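Local coordinates for protein ADP/ATP-dependent NAD(P)H-hydrate dehydratase (Bacillus subtilis, PDB 3RPZ) that catalyses the ADP- or ATP-dependent dehydration of hydrated NADH and NADPH, a lyase reaction that restores the normal reduced cofactors, at residues A[127-132]-A[227-232]; A[149-152]-A[158-161]; A[250-255]-A[268-273]. All blocks are in the same frame, centred on the assembly; numbering follows the deposited sequence.

Contacts 1 and 2 share the central parallel sheet, since strands 128-130 and 147-149 are neighbours in it, and both reach the bound hydrated NADPH; Leu130 O and Thr150 N, 3.1 Å apart and probably hydrogen-bonded, connect them directly. Contact 1 is buried near the middle of the chain and wholly aliphatic across its interface, whereas contact 2 adds a thioether to its apolar packing and a histidine that hydrogen-bonds the hydrated NADPH. Contact 3 lies about 21 Å from contact 1, centre to centre, and is only partly buried. It joins two helices without touching a ligand, although helix 235-256, which carries one side, directly follows helix 217-231 of contact 1.

Contact 1: residues A[127-132]-A[227-232]; sequences PVILDA and GMLCCH. With NPW (beta-6-hydroxy-1,4,5,6-tetrahydronicotinamide adenine dinucleotide phosphate), chain D.
The packing of a helix on the central parallel sheet brings Leu229, on helix 217-231, against Pro127 and Ile129 at strand 128-130. Leu229 brings its CD1 methyl against both: CD1 lies 3.7 Å from Ile129 CD1 and 4.0 Å from Pro127 CB, while CD2 reaches only the proline, at 4.1 Å from the same CB. CG of Leu229, anti to the carbonyl carbon (chi1 -75°), extends toward the strand, and the second torsion directs CD1 to both partners. Ile129 answers with its longer branch, CG1 and CD1 both touching Leu229 CD1, and the two side chains cross obliquely. Val128, between Pro127 and Ile129, points away from the helix, as the alternation of a strand requires. Leu229 also packs on Ala101 of the adjoining strand and on Pro235 and Ala238 of helix 235-256, which places it where sheet and helices converge.

In the last part of segment 227-232, Met228 O is a shared acceptor for the backbone N of Cys231 and of His232. His232 ND1 also donates to Met228 O, at 2.9 Å; this bond is bent, and the donor stands 35° above the carbonyl plane. At the other end of the strand segment the chain runs into the ligand pocket, where Ala132 CB approaches O2B of the hydrated NADPH to 3.3 Å. Asp131 is held by Thr222 of helix 217-231. The chemistry thus divides along the strand: purely dispersive contact among aliphatic carbons holds its beginning to the helix, and the polar and ligand contacts come at its carboxyl end, where the binding sites of parallel alpha/beta folds characteristically lie.

Contact 2: residues A[149-152]-A[158-161]; sequences LTPH and RMTG. With NPW (beta-6-hydroxy-1,4,5,6-tetrahydronicotinamide adenine dinucleotide phosphate), chain D.
The chain leaves strand 147-149, enters helix 153-160 through His152 at the N-cap position, and folds back so that the CA atoms of Pro151 and Met159 lie 8.5 Å apart. Met159 spans the gap between the helix and the end of the strand. Its chain bends at the thioether (chi3 52°), which turns the terminal methyl along the strand end and lets one side chain serve two partners: CE meets Leu149 CD1 at 3.5 Å, and SD rests against the proline ring, 3.7 Å from Pro151 CB and nearly as close to CG. The methionine runs squarely across the proline and at a slant to Leu149. All three are buried, and Leu182 of helix 171-182 also packs against Leu149.

His152 turns away from this apolar cluster toward the hydrated NADPH. Its CG sits between the backbone N and the carbonyl carbon (chi1 62°), bringing one face of the ring under the C8A edge of the adenine, with C8A 3.3 Å above it and offset toward the rim. From there NE2 donates to the diphosphate oxygen OB1 at 2.9 Å, with a moderately bent N-H...O angle of 143°. Glu155 accepts from the backbone N of His152, and Arg158 NE is bonded to Leu135 O, its guanidinium having NPW OA2 near its plane at the edge. Lys27, which packs on His152, and His26, both of the second subunit, also hydrogen-bond the ligand, so the site spans a subunit boundary. Thioether and aliphatic carbons thus pack on the side of the turn that faces helix 153-160, while on its ligand side the imidazole face receives the C8A edge of the base and NE2 bonds the diphosphate.

Contact 3: residues A[250-255]-A[268-273]; sequences AELWTD and SDILPR
Ile270 enters the space between Leu252 and Trp253 with its two branches divided between them. The shorter branch, CG2, faces the leucine and lies 4.0 Å from Leu252 CB; its equally long contact with Leu252 CD1 belongs to one of two conformers modelled for this side chain, and is less certain. The longer branch goes to the tryptophan, where CD1 of Ile270 comes to 3.9 Å from Trp253 CE3 and 4.2 Å from Trp253 CB. It reaches the six-membered part of the indole at a slant.

This division follows from the isoleucine torsion, which sets CG2 anti to the backbone N and CG1 anti to the carbonyl carbon (chi1 -69°), spreading the branches toward successive residues of the facing helix. The directions differ too: the isoleucine runs nearly perpendicular to the tryptophan side chain and is inclined to the leucine. Although Leu252 and Trp253 both have CG anti to the backbone N, their successive positions on helix 235-256 send them in different directions, and Ile270 lies between. The indole is further fixed by its NE1, hydrogen-bonded to Ser258 O, and by a ring stack with His257.

Around the contact, Ile270 also touches Cys249 on the facing helix, and Leu252 reaches Val274. The outer side is partly exposed, with Leu252 at its margin. The guanidinium of Arg273 turns to the third subunit, where it forms a salt bridge with Glu256, and Pro272 of the second subunit packs on Trp253. The CA atoms of Leu252 and Ile270 are 7.8 Å apart, a spacing filled by these apolar side chains. The arrangement is the packing of two consecutive helices, 235-256 and 264-277, at the C-terminal end of the ribokinase-like alpha/beta fold expected for the NAD(P)H-hydrate dehydratase family.

Contact 1: residues A[127-132]-A[227-232]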
loop_
_atom_site.group_PDB
_atom_site.type_symbol
_atom_site.label_atom_id
_atom_site.label_comp_id
_atom_site.label_asym_id
_atom_site.label_seq_id
_atom_site.Cartn_x
_atom_site.Cartn_y
_atom_site.Cartn_z
ATOM N N PRO A 127 13.641 2.068 29.748
ATOM C CA PRO A 127 13.665 0.656 29.350
ATOM C C PRO A 127 14.270 0.524 27.951
ATOM O O PRO A 127 14.024 1.366 27.056
ATOM C CB PRO A 127 12.223 0.261 29.312
ATOM C CG PRO A 127 11.496 1.311 30.061
ATOM C CD PRO A 127 12.273 2.556 29.971
ATOM N N VAL A 128 14.994 -0.558 27.763
ATOM C CA VAL A 128 15.665 -0.873 26.491
ATOM C C VAL A 128 15.372 -2.313 26.153
ATOM O O VAL A 128 15.527 -3.201 27.016
ATOM C CB VAL A 128 17.169 -0.617 26.577
ATOM C CG1 VAL A 128 17.905 -1.148 25.306
ATOM C CG2 VAL A 128 17.441 0.880 26.779
ATOM N N ILE A 129 14.959 -2.569 24.922
ATOM C CA ILE A 129 14.770 -3.906 24.389
ATOM C C ILE A 129 15.872 -4.227 23.408
ATOM O O ILE A 129 16.213 -3.413 22.537
ATOM C CB ILE A 129 13.455 -4.001 23.578
ATOM C CG1 ILE A 129 12.245 -3.600 24.431
ATOM C CG2 ILE A 129 13.276 -5.362 22.934
ATOM C CD1 ILE A 129 11.068 -3.042 23.555
ATOM N N LEU A 130 16.486 -5.383 23.585
ATOM C CA LEU A 130 17.500 -5.903 22.674
ATOM C C LEU A 130 16.954 -7.158 22.032
ATOM O O LEU A 130 16.499 -8.085 22.715
ATOM C CB LEU A 130 18.829 -6.236 23.358
ATOM C CG LEU A 130 19.422 -5.123 24.207
ATOM C CD1 LEU A 130 20.770 -5.582 24.799
ATOM C CD2 LEU A 130 19.569 -3.816 23.492
ATOM N N ASP A 131 17.016 -7.213 20.708
ATOM C CA ASP A 131 16.512 -8.317 19.918
ATOM C C ASP A 131 17.473 -8.632 18.795
ATOM O O ASP A 131 18.254 -7.770 18.393
ATOM C CB ASP A 131 15.126 -7.959 19.312
ATOM C CG ASP A 131 14.447 -9.090 18.619
ATOM O OD1 ASP A 131 14.650 -10.257 18.995
ATOM O OD2 ASP A 131 13.715 -8.785 17.642
ATOM N N ALA A 132 17.369 -9.828 18.263
ATOM C CA ALA A 132 17.929 -10.121 16.916
ATOM C C ALA A 132 19.423 -9.782 16.825
ATOM O O ALA A 132 20.197 -10.349 17.576
ATOM C CB ALA A 132 17.055 -9.422 15.837
ATOM N N GLY A 227 6.150 -0.172 22.087
ATOM C CA GLY A 227 4.994 0.691 22.282
ATOM C C GLY A 227 4.333 0.476 23.636
ATOM O O GLY A 227 3.965 1.448 24.329
ATOM N N MET A 228 4.164 -0.784 24.056
ATOM C CA MET A 228 3.492 -1.018 25.332
ATOM C C MET A 228 4.261 -0.464 26.515
ATOM O O MET A 228 3.680 0.018 27.490
ATOM C CB MET A 228 3.056 -2.472 25.474
ATOM C CG MET A 228 1.633 -2.722 24.610
ATOM S SD MET A 228 1.224 -4.411 24.904
ATOM C CE MET A 228 0.369 -4.609 23.347
ATOM N N LEU A 229 5.575 -0.428 26.414
ATOM C CA LEU A 229 6.410 0.194 27.475
ATOM C C LEU A 229 6.101 1.672 27.642
ATOM O O LEU A 229 6.375 2.266 28.705
ATOM C CB LEU A 229 7.899 0.029 27.169
ATOM C CG LEU A 229 8.461 -1.370 27.400
ATOM C CD1 LEU A 229 9.812 -1.490 26.677
ATOM C CD2 LEU A 229 8.593 -1.655 28.910
ATOM N N CYS A 230 5.621 2.294 26.565
ATOM C CA CYS A 230 5.306 3.718 26.605
ATOM C C CYS A 230 3.975 4.038 27.235
ATOM O O CYS A 230 3.768 5.159 27.737
ATOM C CB CYS A 230 5.369 4.310 25.182
ATOM S SG CYS A 230 7.022 4.284 24.478
ATOM N N CYS A 231 3.029 3.114 27.248
ATOM C CA CYS A 231 1.677 3.391 27.773
ATOM C C CYS A 231 1.348 2.671 29.063
ATOM O O CYS A 231 0.384 3.049 29.729
ATOM C CB CYS A 231 0.605 3.122 26.733
ATOM S SG CYS A 231 0.510 1.442 26.069
ATOM N N HIS A 232 2.158 1.680 29.456
ATOM C CA HIS A 232 1.962 1.018 30.738
ATOM C C HIS A 232 2.814 1.675 31.817
ATOM O O HIS A 232 3.999 1.840 31.600
ATOM C CB HIS A 232 2.364 -0.472 30.696
ATOM C CG HIS A 232 1.451 -1.365 29.908
ATOM N ND1 HIS A 232 1.304 -1.289 28.539
ATOM C CD2 HIS A 232 0.616 -2.362 30.310
ATOM C CE1 HIS A 232 0.460 -2.230 28.138
ATOM N NE2 HIS A 232 0.013 -2.881 29.195
HETATM P P NPW D . 16.782 -24.643 13.190
HETATM O O1 NPW D . 17.948 -24.395 12.259
HETATM O O2 NPW D . 15.410 -24.397 12.651
HETATM O O3 NPW D . 16.848 -25.989 13.934
HETATM P PA NPW D . 18.768 -16.853 13.067
HETATM P PB NPW D . 16.514 -15.189 12.283
HETATM C C1A NPW D . 16.964 -21.613 15.650
HETATM C C1B NPW D . 16.079 -10.739 10.803
HETATM N N1C NPW D . 14.803 -10.950 10.162
HETATM N N1D NPW D . 13.312 -23.853 18.432
HETATM C C2A NPW D . 16.987 -22.225 14.250
HETATM O O2A NPW D . 16.992 -23.626 14.429
HETATM C C2B NPW D . 16.043 -10.772 12.335
HETATM O O2B NPW D . 15.495 -9.602 12.888
HETATM C C2C NPW D . 14.304 -10.170 9.241
HETATM C C2D NPW D . 14.497 -24.323 18.015
HETATM C C3A NPW D . 18.281 -21.677 13.674
HETATM O O3A NPW D . 19.444 -22.405 14.122
HETATM C C3B NPW D . 17.556 -10.932 12.589
HETATM O O3B NPW D . 18.146 -9.628 12.510
HETATM C C3C NPW D . 13.266 -10.237 8.458
HETATM N N3D NPW D . 15.431 -23.697 17.279
HETATM C C4B NPW D . 18.000 -11.797 11.401
HETATM O O4B NPW D . 16.936 -11.794 10.406
HETATM C C4C NPW D . 12.445 -11.517 8.572
HETATM C C4D NPW D . 15.057 -22.442 17.000
HETATM O O4D NPW D . 17.560 -20.325 15.474
HETATM C C4E NPW D . 18.306 -20.287 14.281
HETATM C C5A NPW D . 13.814 -21.851 17.360
HETATM C C5B NPW D . 18.282 -13.253 11.785
HETATM O O5B NPW D . 17.221 -13.773 12.589
HETATM C C5C NPW D . 13.309 -12.618 9.159
HETATM C C5E NPW D . 17.653 -19.240 13.376
HETATM O O5E NPW D . 17.968 -17.950 13.889
HETATM C C6C NPW D . 13.990 -12.165 10.480
HETATM O O6C NPW D . 13.062 -11.864 11.518
HETATM C C6D NPW D . 12.875 -22.608 18.135
HETATM N N6D NPW D . 11.692 -22.195 18.560
HETATM N N7A NPW D . 13.663 -20.564 16.882
HETATM C C7C NPW D . 12.836 -9.174 7.597
HETATM N N7C NPW D . 11.736 -9.343 6.878
HETATM O O7C NPW D . 13.524 -8.126 7.495
HETATM C C8A NPW D . 14.846 -20.348 16.188
HETATM N N9A NPW D . 15.659 -21.509 16.298
HETATM O OA1 NPW D . 19.816 -17.440 12.217
HETATM O OA2 NPW D . 19.100 -15.959 14.154
HETATM O OA3 NPW D . 17.697 -16.233 12.039
HETATM O OB1 NPW D . 15.712 -15.473 13.474
HETATM O OB2 NPW D . 15.828 -15.155 10.953
#

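Contact 2: residues A[149-152]-A[158-161]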
loop_
_atom_site.group_PDB
_atom_site.type_symbol
_atom_site.label_atom_id
_atom_site.label_comp_id
_atom_site.label_asym_id
_atom_site.label_seq_id
_atom_site.Cartn_x
_atom_site.Cartn_y
_atom_site.Cartn_z
ATOM N N LEU A 149 15.594 -8.658 26.914
ATOM C CA LEU A 149 16.132 -9.439 25.829
ATOM C C LEU A 149 15.057 -10.323 25.275
ATOM O O LEU A 149 14.340 -10.966 26.041
ATOM C CB LEU A 149 17.296 -10.303 26.357
ATOM C CG LEU A 149 18.362 -9.572 27.199
ATOM C CD1 LEU A 149 19.470 -10.573 27.547
ATOM C CD2 LEU A 149 18.943 -8.359 26.448
ATOM N N THR A 150 14.948 -10.442 23.947
ATOM C CA THR A 150 13.887 -11.221 23.331
ATOM C C THR A 150 14.371 -12.347 22.398
ATOM O O THR A 150 13.997 -12.409 21.246
ATOM C CB THR A 150 12.866 -10.314 22.627
ATOM O OG1 THR A 150 13.488 -9.670 21.490
ATOM C CG2 THR A 150 12.286 -9.244 23.542
ATOM N N PRO A 151 15.223 -13.241 22.895
ATOM C CA PRO A 151 15.718 -14.326 22.079
ATOM C C PRO A 151 14.695 -15.409 21.754
ATOM O O PRO A 151 13.942 -15.863 22.612
ATOM C CB PRO A 151 16.823 -14.922 22.933
ATOM C CG PRO A 151 16.321 -14.729 24.334
ATOM C CD PRO A 151 15.695 -13.354 24.280
ATOM N N HIS A 152 14.780 -15.907 20.528
ATOM C CA HIS A 152 14.314 -17.260 20.276
ATOM C C HIS A 152 15.383 -18.240 20.737
ATOM O O HIS A 152 16.490 -17.847 21.140
ATOM C CB HIS A 152 13.884 -17.451 18.820
ATOM C CG HIS A 152 14.967 -17.254 17.813
ATOM N ND1 HIS A 152 16.214 -17.866 17.877
ATOM C CD2 HIS A 152 14.938 -16.569 16.648
ATOM C CE1 HIS A 152 16.925 -17.482 16.819
ATOM N NE2 HIS A 152 16.163 -16.714 16.041
ATOM N N ARG A 158 23.219 -18.513 21.386
ATOM C CA ARG A 158 24.282 -17.563 21.128
ATOM C C ARG A 158 24.655 -16.758 22.383
ATOM O O ARG A 158 25.804 -16.478 22.617
ATOM C CB ARG A 158 23.885 -16.604 20.000
ATOM C CG ARG A 158 24.934 -15.572 19.690
ATOM C CD ARG A 158 24.710 -14.930 18.334
ATOM N NE ARG A 158 23.724 -13.867 18.375
ATOM C CZ ARG A 158 22.603 -13.862 17.670
ATOM N NH1 ARG A 158 22.310 -14.875 16.886
ATOM N NH2 ARG A 158 21.778 -12.848 17.763
ATOM N N MET A 159 23.662 -16.382 23.166
ATOM C CA MET A 159 23.845 -15.574 24.384
ATOM C C MET A 159 24.542 -16.324 25.506
ATOM O O MET A 159 25.252 -15.726 26.292
ATOM C CB MET A 159 22.497 -15.133 24.934
ATOM C CG MET A 159 21.828 -14.055 24.132
ATOM S SD MET A 159 20.055 -13.942 24.491
ATOM C CE MET A 159 20.095 -13.818 26.263
ATOM N N THR A 160 24.271 -17.627 25.601
ATOM C CA THR A 160 24.559 -18.421 26.809
ATOM C C THR A 160 25.453 -19.630 26.619
ATOM O O THR A 160 26.019 -20.120 27.624
ATOM C CB THR A 160 23.265 -18.926 27.452
ATOM O OG1 THR A 160 22.673 -19.934 26.614
ATOM C CG2 THR A 160 22.327 -17.797 27.781
ATOM N N GLY A 161 25.566 -20.144 25.408
ATOM C CA GLY A 161 26.201 -21.469 25.163
ATOM C C GLY A 161 25.366 -22.690 25.510
ATOM O O GLY A 161 25.843 -23.844 25.339
HETATM P P NPW D . 16.782 -24.643 13.190
HETATM O O1 NPW D . 17.948 -24.395 12.259
HETATM O O2 NPW D . 15.410 -24.397 12.651
HETATM O O3 NPW D . 16.848 -25.989 13.934
HETATM P PA NPW D . 18.768 -16.853 13.067
HETATM P PB NPW D . 16.514 -15.189 12.283
HETATM C C1A NPW D . 16.964 -21.613 15.650
HETATM C C1B NPW D . 16.079 -10.739 10.803
HETATM N N1C NPW D . 14.803 -10.950 10.162
HETATM N N1D NPW D . 13.312 -23.853 18.432
HETATM C C2A NPW D . 16.987 -22.225 14.250
HETATM O O2A NPW D . 16.992 -23.626 14.429
HETATM C C2B NPW D . 16.043 -10.772 12.335
HETATM O O2B NPW D . 15.495 -9.602 12.888
HETATM C C2C NPW D . 14.304 -10.170 9.241
HETATM C C2D NPW D . 14.497 -24.323 18.015
HETATM C C3A NPW D . 18.281 -21.677 13.674
HETATM O O3A NPW D . 19.444 -22.405 14.122
HETATM C C3B NPW D . 17.556 -10.932 12.589
HETATM O O3B NPW D . 18.146 -9.628 12.510
HETATM C C3C NPW D . 13.266 -10.237 8.458
HETATM N N3D NPW D . 15.431 -23.697 17.279
HETATM C C4B NPW D . 18.000 -11.797 11.401
HETATM O O4B NPW D . 16.936 -11.794 10.406
HETATM C C4C NPW D . 12.445 -11.517 8.572
HETATM C C4D NPW D . 15.057 -22.442 17.000
HETATM O O4D NPW D . 17.560 -20.325 15.474
HETATM C C4E NPW D . 18.306 -20.287 14.281
HETATM C C5A NPW D . 13.814 -21.851 17.360
HETATM C C5B NPW D . 18.282 -13.253 11.785
HETATM O O5B NPW D . 17.221 -13.773 12.589
HETATM C C5C NPW D . 13.309 -12.618 9.159
HETATM C C5E NPW D . 17.653 -19.240 13.376
HETATM O O5E NPW D . 17.968 -17.950 13.889
HETATM C C6C NPW D . 13.990 -12.165 10.480
HETATM O O6C NPW D . 13.062 -11.864 11.518
HETATM C C6D NPW D . 12.875 -22.608 18.135
HETATM N N6D NPW D . 11.692 -22.195 18.560
HETATM N N7A NPW D . 13.663 -20.564 16.882
HETATM C C7C NPW D . 12.836 -9.174 7.597
HETATM N N7C NPW D . 11.736 -9.343 6.878
HETATM O O7C NPW D . 13.524 -8.126 7.495
HETATM C C8A NPW D . 14.846 -20.348 16.188
HETATM N N9A NPW D . 15.659 -21.509 16.298
HETATM O OA1 NPW D . 19.816 -17.440 12.217
HETATM O OA2 NPW D . 19.100 -15.959 14.154
HETATM O OA3 NPW D . 17.697 -16.233 12.039
HETATM O OB1 NPW D . 15.712 -15.473 13.474
HETATM O OB2 NPW D . 15.828 -15.155 10.953
#

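Contact 3: residues A[250-255]-A[268-273]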
loop_
_atom_site.group_PDB
_atom_site.type_symbol
_atom_site.label_atom_id
_atom_site.label_comp_id
_atom_site.label_asym_id
_atom_site.label_seq_id
_atom_site.Cartn_x
_atom_site.Cartn_y
_atom_site.Cartn_z
ATOM N N ALA A 250 -2.667 -13.875 16.450
ATOM C CA ALA A 250 -2.594 -15.082 15.637
ATOM C C ALA A 250 -3.771 -16.002 15.861
ATOM O O ALA A 250 -4.243 -16.631 14.915
ATOM C CB ALA A 250 -1.279 -15.818 15.941
ATOM N N GLU A 251 -4.268 -16.079 17.077
ATOM C CA GLU A 251 -5.442 -16.921 17.336
ATOM C C GLU A 251 -6.688 -16.355 16.683
ATOM O O GLU A 251 -7.496 -17.134 16.175
ATOM C CB GLU A 251 -5.664 -17.113 18.830
ATOM C CG GLU A 251 -4.532 -17.858 19.494
ATOM C CD GLU A 251 -4.707 -18.078 20.971
ATOM O OE1 GLU A 251 -5.846 -17.895 21.484
ATOM O OE2 GLU A 251 -3.785 -18.587 21.603
ATOM N N LEU A 252 -6.874 -15.038 16.662
ATOM C CA LEU A 252 -7.967 -14.423 15.907
ATOM C C LEU A 252 -7.849 -14.796 14.458
ATOM O O LEU A 252 -8.816 -15.217 13.825
ATOM C CB LEU A 252 -7.959 -12.889 16.025
ATOM C CG LEU A 252 -9.065 -12.146 15.242
ATOM C CD1 LEU A 252 -8.799 -12.015 13.748
ATOM C CD2 LEU A 252 -10.453 -12.788 15.474
ATOM N N TRP A 253 -6.653 -14.638 13.890
ATOM C CA TRP A 253 -6.446 -14.941 12.463
ATOM C C TRP A 253 -6.914 -16.289 12.092
ATOM O O TRP A 253 -7.570 -16.481 11.050
ATOM C CB TRP A 253 -4.944 -14.913 12.136
ATOM C CG TRP A 253 -4.542 -15.343 10.712
ATOM C CD1 TRP A 253 -3.992 -16.536 10.315
ATOM C CD2 TRP A 253 -4.631 -14.539 9.552
ATOM N NE1 TRP A 253 -3.745 -16.529 8.977
ATOM C CE2 TRP A 253 -4.093 -15.312 8.481
ATOM C CE3 TRP A 253 -5.135 -13.245 9.275
ATOM C CZ2 TRP A 253 -4.038 -14.807 7.198
ATOM C CZ3 TRP A 253 -5.046 -12.757 8.048
ATOM C CH2 TRP A 253 -4.489 -13.532 6.994
ATOM N N THR A 254 -6.560 -17.285 12.888
ATOM C CA THR A 254 -6.849 -18.664 12.525
ATOM C C THR A 254 -8.309 -19.047 12.640
ATOM O O THR A 254 -8.734 -20.118 12.196
ATOM C CB THR A 254 -5.938 -19.703 13.227
ATOM O OG1 THR A 254 -5.993 -19.470 14.655
ATOM C CG2 THR A 254 -4.540 -19.578 12.765
ATOM N N ASP A 255 -9.144 -18.159 13.153
ATOM C CA ASP A 255 -10.572 -18.468 13.185
ATOM C C ASP A 255 -11.126 -18.622 11.774
ATOM O O ASP A 255 -11.938 -19.478 11.533
ATOM C CB ASP A 255 -11.380 -17.372 13.858
ATOM C CG ASP A 255 -11.255 -17.365 15.358
ATOM O OD1 ASP A 255 -10.754 -18.320 15.951
ATOM O OD2 ASP A 255 -11.678 -16.359 15.930
ATOM N N SER A 268 -0.223 -6.644 13.389
ATOM C CA SER A 268 -0.429 -5.238 13.709
ATOM C C SER A 268 -1.780 -4.696 13.252
ATOM O O SER A 268 -2.319 -3.799 13.848
ATOM C CB SER A 268 0.665 -4.385 13.066
ATOM O OG SER A 268 1.891 -4.768 13.525
ATOM N N ASP A 269 -2.263 -5.218 12.141
ATOM C CA ASP A 269 -3.531 -4.807 11.533
ATOM C C ASP A 269 -4.686 -5.389 12.419
ATOM O O ASP A 269 -5.796 -4.827 12.454
ATOM C CB ASP A 269 -3.794 -5.361 10.078
ATOM C CG ASP A 269 -2.864 -4.915 8.884
ATOM O OD1 ASP A 269 -2.215 -3.877 8.917
ATOM O OD2 ASP A 269 -2.894 -5.698 7.821
ATOM N N ILE A 270 -4.487 -6.573 13.031
ATOM C CA ILE A 270 -5.482 -7.319 13.842
ATOM C C ILE A 270 -5.539 -6.780 15.265
ATOM O O ILE A 270 -6.583 -6.794 15.929
ATOM C CB ILE A 270 -5.084 -8.852 13.873
ATOM C CG1 ILE A 270 -5.290 -9.440 12.481
ATOM C CG2 ILE A 270 -5.803 -9.700 14.954
ATOM C CD1 ILE A 270 -4.543 -10.778 12.246
ATOM N N LEU A 271 -4.416 -6.270 15.759
ATOM C CA LEU A 271 -4.296 -5.834 17.153
ATOM C C LEU A 271 -5.373 -4.833 17.583
ATOM O O LEU A 271 -5.863 -4.899 18.701
ATOM C CB LEU A 271 -2.909 -5.291 17.422
ATOM C CG LEU A 271 -2.594 -4.815 18.820
ATOM C CD1 LEU A 271 -2.667 -5.984 19.843
ATOM C CD2 LEU A 271 -1.182 -4.212 18.843
ATOM N N PRO A 272 -5.729 -3.875 16.711
ATOM C CA PRO A 272 -6.767 -2.908 17.179
ATOM C C PRO A 272 -8.044 -3.546 17.709
ATOM O O PRO A 272 -8.540 -3.152 18.756
ATOM C CB PRO A 272 -7.007 -2.049 15.929
ATOM C CG PRO A 272 -5.671 -2.019 15.243
ATOM C CD PRO A 272 -5.185 -3.468 15.416
ATOM N N ARG A 273 -8.547 -4.553 16.993
ATOM C CA ARG A 273 -9.779 -5.222 17.372
ATOM C C ARG A 273 -9.538 -6.194 18.531
ATOM O O ARG A 273 -10.409 -6.329 19.421
ATOM C CB ARG A 273 -10.414 -5.934 16.175
ATOM C CG ARG A 273 -11.150 -5.017 15.247
ATOM C CD ARG A 273 -11.866 -5.792 14.085
ATOM N NE ARG A 273 -12.566 -4.830 13.231
ATOM C CZ ARG A 273 -13.795 -4.393 13.439
ATOM N NH1 ARG A 273 -14.508 -4.844 14.470
ATOM N NH2 ARG A 273 -14.321 -3.497 12.606
#